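Local coordinates for phosphate-binding protein PstS 2 (Streptococcus pneumoniae, PDB 4H1X), which probably captures phosphate outside the cell and delivers it to the PstSACB ABC transporter for import, at residues A[104-109]-A[226-231]; A[159-164]-A[187-192]. All blocks are in the same frame, centred on the assembly; numbering follows the deposited sequence.

Contact 1 of 2, residues A[104-109]-A[226-231]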
loop_
_atom_site.group_PDB
_atom_site.type_symbol
_atom_site.label_atom_id
_atom_site.label_comp_id
_atom_site.label_asym_id
_atom_site.label_seq_id
_atom_site.Cartn_x
_atom_site.Cartn_y
_atom_site.Cartn_z
ATOM N N ARG A 104 -4.754 1.852 2.695
ATOM C CA ARG A 104 -4.227 0.956 3.700
ATOM C C ARG A 104 -3.004 1.591 4.326
ATOM O O ARG A 104 -2.272 2.337 3.653
ATOM C CB ARG A 104 -3.876 -0.420 3.098
ATOM C CG ARG A 104 -2.921 -0.313 1.910
ATOM C CD ARG A 104 -2.373 -1.636 1.474
ATOM N NE ARG A 104 -1.545 -1.473 0.282
ATOM C CZ ARG A 104 -0.778 -2.423 -0.229
ATOM N NH1 ARG A 104 -0.721 -3.620 0.344
ATOM N NH2 ARG A 104 -0.037 -2.179 -1.298
ATOM N N PRO A 105 -2.735 1.262 5.598
ATOM C CA PRO A 105 -1.525 1.797 6.224
ATOM C C PRO A 105 -0.309 0.945 5.896
ATOM O O PRO A 105 -0.435 -0.279 5.680
ATOM C CB PRO A 105 -1.852 1.706 7.718
ATOM C CG PRO A 105 -2.738 0.473 7.830
ATOM C CD PRO A 105 -3.516 0.410 6.531
ATOM N N PHE A 106 0.871 1.584 5.881
ATOM C CA PHE A 106 2.142 0.884 5.860
ATOM C C PHE A 106 2.680 1.012 7.271
ATOM O O PHE A 106 3.123 2.099 7.678
ATOM C CB PHE A 106 3.123 1.428 4.829
ATOM C CG PHE A 106 2.888 1.079 3.377
ATOM C CD1 PHE A 106 1.775 0.328 2.991
ATOM C CD2 PHE A 106 3.824 1.426 2.406
ATOM C CE1 PHE A 106 1.595 -0.049 1.650
ATOM C CE2 PHE A 106 3.638 1.051 1.066
ATOM C CZ PHE A 106 2.510 0.341 0.696
ATOM N N ASN A 107 2.466 -0.042 8.060
ATOM C CA ASN A 107 2.905 -0.084 9.440
ATOM C C ASN A 107 4.264 -0.738 9.581
ATOM O O ASN A 107 4.569 -1.725 8.904
ATOM C CB ASN A 107 1.901 -0.891 10.285
ATOM C CG ASN A 107 0.628 -0.142 10.560
ATOM O OD1 ASN A 107 0.641 1.043 10.889
ATOM N ND2 ASN A 107 -0.492 -0.808 10.423
ATOM N N ILE A 108 5.025 -0.218 10.526
ATOM C CA ILE A 108 6.242 -0.821 11.063
ATOM C C ILE A 108 5.863 -1.264 12.485
ATOM O O ILE A 108 5.013 -0.623 13.140
ATOM C CB ILE A 108 7.487 0.092 11.027
ATOM C CG1 ILE A 108 7.256 1.411 11.828
ATOM C CG2 ILE A 108 7.928 0.329 9.583
ATOM C CD1 ILE A 108 8.457 2.205 12.119
ATOM N N VAL A 109 6.404 -2.397 12.921
ATOM C CA VAL A 109 6.095 -2.949 14.231
ATOM C C VAL A 109 7.406 -3.292 14.919
ATOM O O VAL A 109 8.360 -3.672 14.247
ATOM C CB VAL A 109 5.135 -4.172 14.194
ATOM C CG1 VAL A 109 3.839 -3.848 13.451
ATOM C CG2 VAL A 109 5.795 -5.394 13.565
ATOM N N ALA A 226 2.163 3.837 11.776
ATOM C CA ALA A 226 1.965 4.007 10.324
ATOM C C ALA A 226 2.974 5.020 9.773
ATOM O O ALA A 226 2.885 6.213 10.078
ATOM C CB ALA A 226 0.535 4.444 10.023
ATOM N N ILE A 227 3.932 4.543 8.972
ATOM C CA ILE A 227 4.969 5.386 8.361
ATOM C C ILE A 227 4.447 6.009 7.056
ATOM O O ILE A 227 5.028 6.958 6.558
ATOM C CB ILE A 227 6.299 4.626 8.135
ATOM C CG1 ILE A 227 6.158 3.470 7.123
ATOM C CG2 ILE A 227 6.884 4.171 9.463
ATOM C CD1 ILE A 227 7.523 2.874 6.541
ATOM N N ALA A 228 3.364 5.475 6.509
ATOM C CA ALA A 228 2.771 5.981 5.273
ATOM C C ALA A 228 1.367 5.457 5.102
ATOM O O ALA A 228 1.024 4.394 5.647
ATOM C CB ALA A 228 3.609 5.551 4.065
ATOM N N LEU A 229 0.575 6.175 4.301
ATOM C CA LEU A 229 -0.750 5.735 3.876
ATOM C C LEU A 229 -0.676 5.521 2.391
ATOM O O LEU A 229 -0.131 6.358 1.655
ATOM C CB LEU A 229 -1.867 6.722 4.244
ATOM C CG LEU A 229 -2.048 7.033 5.730
ATOM C CD1 LEU A 229 -3.177 8.031 5.909
ATOM C CD2 LEU A 229 -2.327 5.774 6.532
ATOM N N ASP A 230 -1.137 4.362 1.960
ATOM C CA ASP A 230 -1.100 4.009 0.559
ATOM C C ASP A 230 -2.514 3.988 0.039
ATOM O O ASP A 230 -3.276 3.096 0.400
ATOM C CB ASP A 230 -0.411 2.643 0.373
ATOM C CG ASP A 230 -0.400 2.150 -1.064
ATOM O OD1 ASP A 230 -0.019 2.946 -1.972
ATOM O OD2 ASP A 230 -0.801 0.988 -1.291
ATOM N N GLY A 231 -2.872 4.996 -0.748
ATOM C CA GLY A 231 -4.199 5.045 -1.338
ATOM C C GLY A 231 -4.182 4.263 -2.643
ATOM O O GLY A 231 -3.114 4.065 -3.252
#
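Segments 104-109 and 226-231 pair antiparallel, interrupted by a classic beta bulge at which Ile227 and Ala228 both face Phe106: Phe106 N bonds Ala228 O, and Phe106 O receives Ile227 N. Each strand also joins neighbours in a different part of the mixed sheet, consistent with the strands linking the two lobes of a type II binding protein. Tight packing lies on the face of Arg104, Phe106, Ala228 and Asp230. Asp230 CB makes an off-centre CH-pi contact with the Phe106 ring, coming in obliquely, 3.6 Å from CE1, while Phe139 meets the ring. Beyond the bulge, Ile108 and Ile227 cross at about a right angle, with Ile108 CG1 3.7 Å from Ile227 CG2. The other face is looser, and Pro105, Ala226 and Leu229 on it are partly exposed: Pro105 CB lies 4.3 Å from both Ala226 CB and Leu229 CD2. Asn107 is buried, its ND2 satisfied by Arg212 O. On the tight face, the extended Arg104 chain (chi1 55°, the crowded position) runs alongside Asp230. In the salt bridge, Asp230 OD2 accepts both guanidinium bonds, from Arg104 NE on its anti lone pair at 3.0 Å and from NH2, above the carboxylate plane, at 3.3 Å.

Contact 2 of 2, residues A[159-164]-A[187-192]; sequences SVVGST and DITSNG
A water oxygen is gripped three times on the face of Ser159 and Thr189: Ser159 OG and Thr189 OG1 each lie 2.7 Å from it, and a weak third bond, donated by the water, reaches Asp187 O at 3.3 Å. It thus ties the two hydroxyls together across the strand pair. OG1 of Thr189 reaches the water because it stands beside the backbone N, anti to the carbonyl carbon. The same carbonyl of Asp187 also receives Val160 N along its axis, and Thr189 N closes on Val160 O at 2.7 Å. Further along this face Val161 and Thr189 point the same way, side by side, with Val161 CG2 3.9 Å from Thr189 CB. The two parallel strands are the flanks of a beta-alpha-beta crossover whose helix, 164-180, covers the other face: Met170 packs under both Val160 and Ile188. Where the strands end, Gly162 adopts phi 149° and psi -140°, a conformation open to glycine, since a CB would collide with the carbonyl O of Val161. Its own carbonyl takes Asn191 N from above the carbonyl plane. The Asn191 side chain, in the crowded first torsion (chi1 40°), folds back so that OD1 accepts Gly192 N in plane, on a lone pair, at 2.8 Å, while ND2 rests 3.5 Å from Val161 CG1. Gly192 is the N-cap residue of helix 193-202. Ser163, its CB directed away from strand 187-190, hydrogen-bonds Ser211 through OG, and Ser190 OG bonds Ser167. At the exposed end the methyl CG2 of Thr164 lies 3.9 Å from Ser190 CB, and Thr164 OG1 hydrogen-bonds a bound citrate, probably from the crystallisation liquor.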
loop_
_atom_site.group_PDB
_atom_site.type_symbol
_atom_site.label_atom_id
_atom_site.label_comp_id
_atom_site.label_asym_id
_atom_site.label_seq_id
_atom_site.Cartn_x
_atom_site.Cartn_y
_atom_site.Cartn_z
ATOM N N SER A 159 17.741 -5.870 10.867
ATOM C CA SER A 159 16.954 -6.790 10.046
ATOM C C SER A 159 15.523 -6.294 10.043
ATOM O O SER A 159 14.904 -6.162 11.114
ATOM C CB SER A 159 17.047 -8.219 10.573
ATOM O OG SER A 159 16.209 -9.060 9.795
ATOM N N VAL A 160 15.008 -5.984 8.856
ATOM C CA VAL A 160 13.641 -5.467 8.679
ATOM C C VAL A 160 12.893 -6.496 7.828
ATOM O O VAL A 160 13.362 -6.850 6.746
ATOM C CB VAL A 160 13.604 -4.028 8.088
ATOM C CG1 VAL A 160 12.165 -3.524 8.048
ATOM C CG2 VAL A 160 14.476 -3.060 8.906
ATOM N N VAL A 161 11.793 -7.060 8.350
ATOM C CA VAL A 161 11.127 -8.172 7.682
ATOM C C VAL A 161 9.637 -7.974 7.535
ATOM O O VAL A 161 9.006 -7.526 8.491
ATOM C CB VAL A 161 11.381 -9.467 8.525
ATOM C CG1 VAL A 161 10.621 -10.672 7.961
ATOM C CG2 VAL A 161 12.889 -9.771 8.668
ATOM N N GLY A 162 9.066 -8.418 6.406
ATOM C CA GLY A 162 7.614 -8.395 6.299
ATOM C C GLY A 162 7.004 -8.184 4.940
ATOM O O GLY A 162 7.548 -8.625 3.921
ATOM N N SER A 163 5.933 -7.397 4.927
ATOM C CA SER A 163 5.107 -7.148 3.738
ATOM C C SER A 163 5.906 -6.708 2.521
ATOM O O SER A 163 6.695 -5.762 2.599
ATOM C CB SER A 163 4.054 -6.089 4.043
ATOM O OG SER A 163 3.322 -5.790 2.871
ATOM N N THR A 164 5.648 -7.365 1.366
ATOM C CA THR A 164 6.312 -7.024 0.105
ATOM C C THR A 164 5.920 -5.600 -0.305
ATOM O O THR A 164 6.701 -4.894 -0.942
ATOM C CB THR A 164 5.927 -8.026 -0.995
ATOM O OG1 THR A 164 4.513 -7.978 -1.220
ATOM C CG2 THR A 164 6.380 -9.451 -0.685
ATOM N N ASP A 187 19.307 -5.115 6.277
ATOM C CA ASP A 187 18.789 -6.213 5.466
ATOM C C ASP A 187 17.264 -6.114 5.465
ATOM O O ASP A 187 16.648 -5.979 6.539
ATOM C CB ASP A 187 19.196 -7.579 6.039
ATOM C CG ASP A 187 20.647 -8.019 5.915
ATOM O OD1 ASP A 187 21.468 -7.232 5.406
ATOM O OD2 ASP A 187 20.954 -9.152 6.327
ATOM N N ILE A 188 16.658 -6.161 4.292
ATOM C CA ILE A 188 15.212 -6.079 4.228
ATOM C C ILE A 188 14.711 -7.377 3.620
ATOM O O ILE A 188 15.035 -7.667 2.463
ATOM C CB ILE A 188 14.763 -4.836 3.422
ATOM C CG1 ILE A 188 15.280 -3.532 4.091
ATOM C CG2 ILE A 188 13.233 -4.852 3.251
ATOM C CD1 ILE A 188 15.302 -2.292 3.229
ATOM N N THR A 189 13.904 -8.124 4.373
ATOM C CA THR A 189 13.368 -9.387 3.901
ATOM C C THR A 189 11.904 -9.230 3.580
ATOM O O THR A 189 11.115 -8.857 4.460
ATOM C CB THR A 189 13.598 -10.485 4.943
ATOM O OG1 THR A 189 14.999 -10.632 5.163
ATOM C CG2 THR A 189 12.992 -11.824 4.519
ATOM N N SER A 190 11.541 -9.513 2.324
ATOM C CA SER A 190 10.162 -9.473 1.870
ATOM C C SER A 190 9.572 -10.869 1.946
ATOM O O SER A 190 10.118 -11.797 1.348
ATOM C CB SER A 190 10.086 -8.981 0.426
ATOM O OG SER A 190 10.639 -7.689 0.297
ATOM N N ASN A 191 8.479 -11.026 2.685
ATOM C CA ASN A 191 7.780 -12.312 2.741
ATOM C C ASN A 191 6.268 -12.036 2.859
ATOM O O ASN A 191 5.528 -12.259 1.896
ATOM C CB ASN A 191 8.347 -13.251 3.821
ATOM C CG ASN A 191 8.741 -12.621 5.141
ATOM O OD1 ASN A 191 8.198 -11.593 5.563
ATOM N ND2 ASN A 191 9.667 -13.254 5.834
ATOM N N GLY A 192 5.848 -11.456 3.973
ATOM C CA GLY A 192 4.446 -11.115 4.210
ATOM C C GLY A 192 4.271 -10.526 5.579
ATOM O O GLY A 192 5.164 -10.663 6.422
HETATM O O HOH W 1 16.262 -9.224 7.095
#

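The centre of contact 1, the core contact, lies about 7 Å from the centre of the chain, that of contact 2 about 14 Å; contact 2 is partly buried, with several exposed residues. Both belong to the same mixed sheet, where strand 207-210 pairs with strands 103-110 and 155-162 and so bridges the two. Helix 164-180 serves both: Met170 touches side chains of each pair. Their polar chemistry differs with their place. In contact 1 a charged pair is buried beside an aromatic ring, whereas contact 2 relies on hydroxyls, a water and backbone ends leading into helices. Thr164 bonds a bound citrate, probably from the crystallisation liquor, and the side chain of Arg104 comes near a citrate.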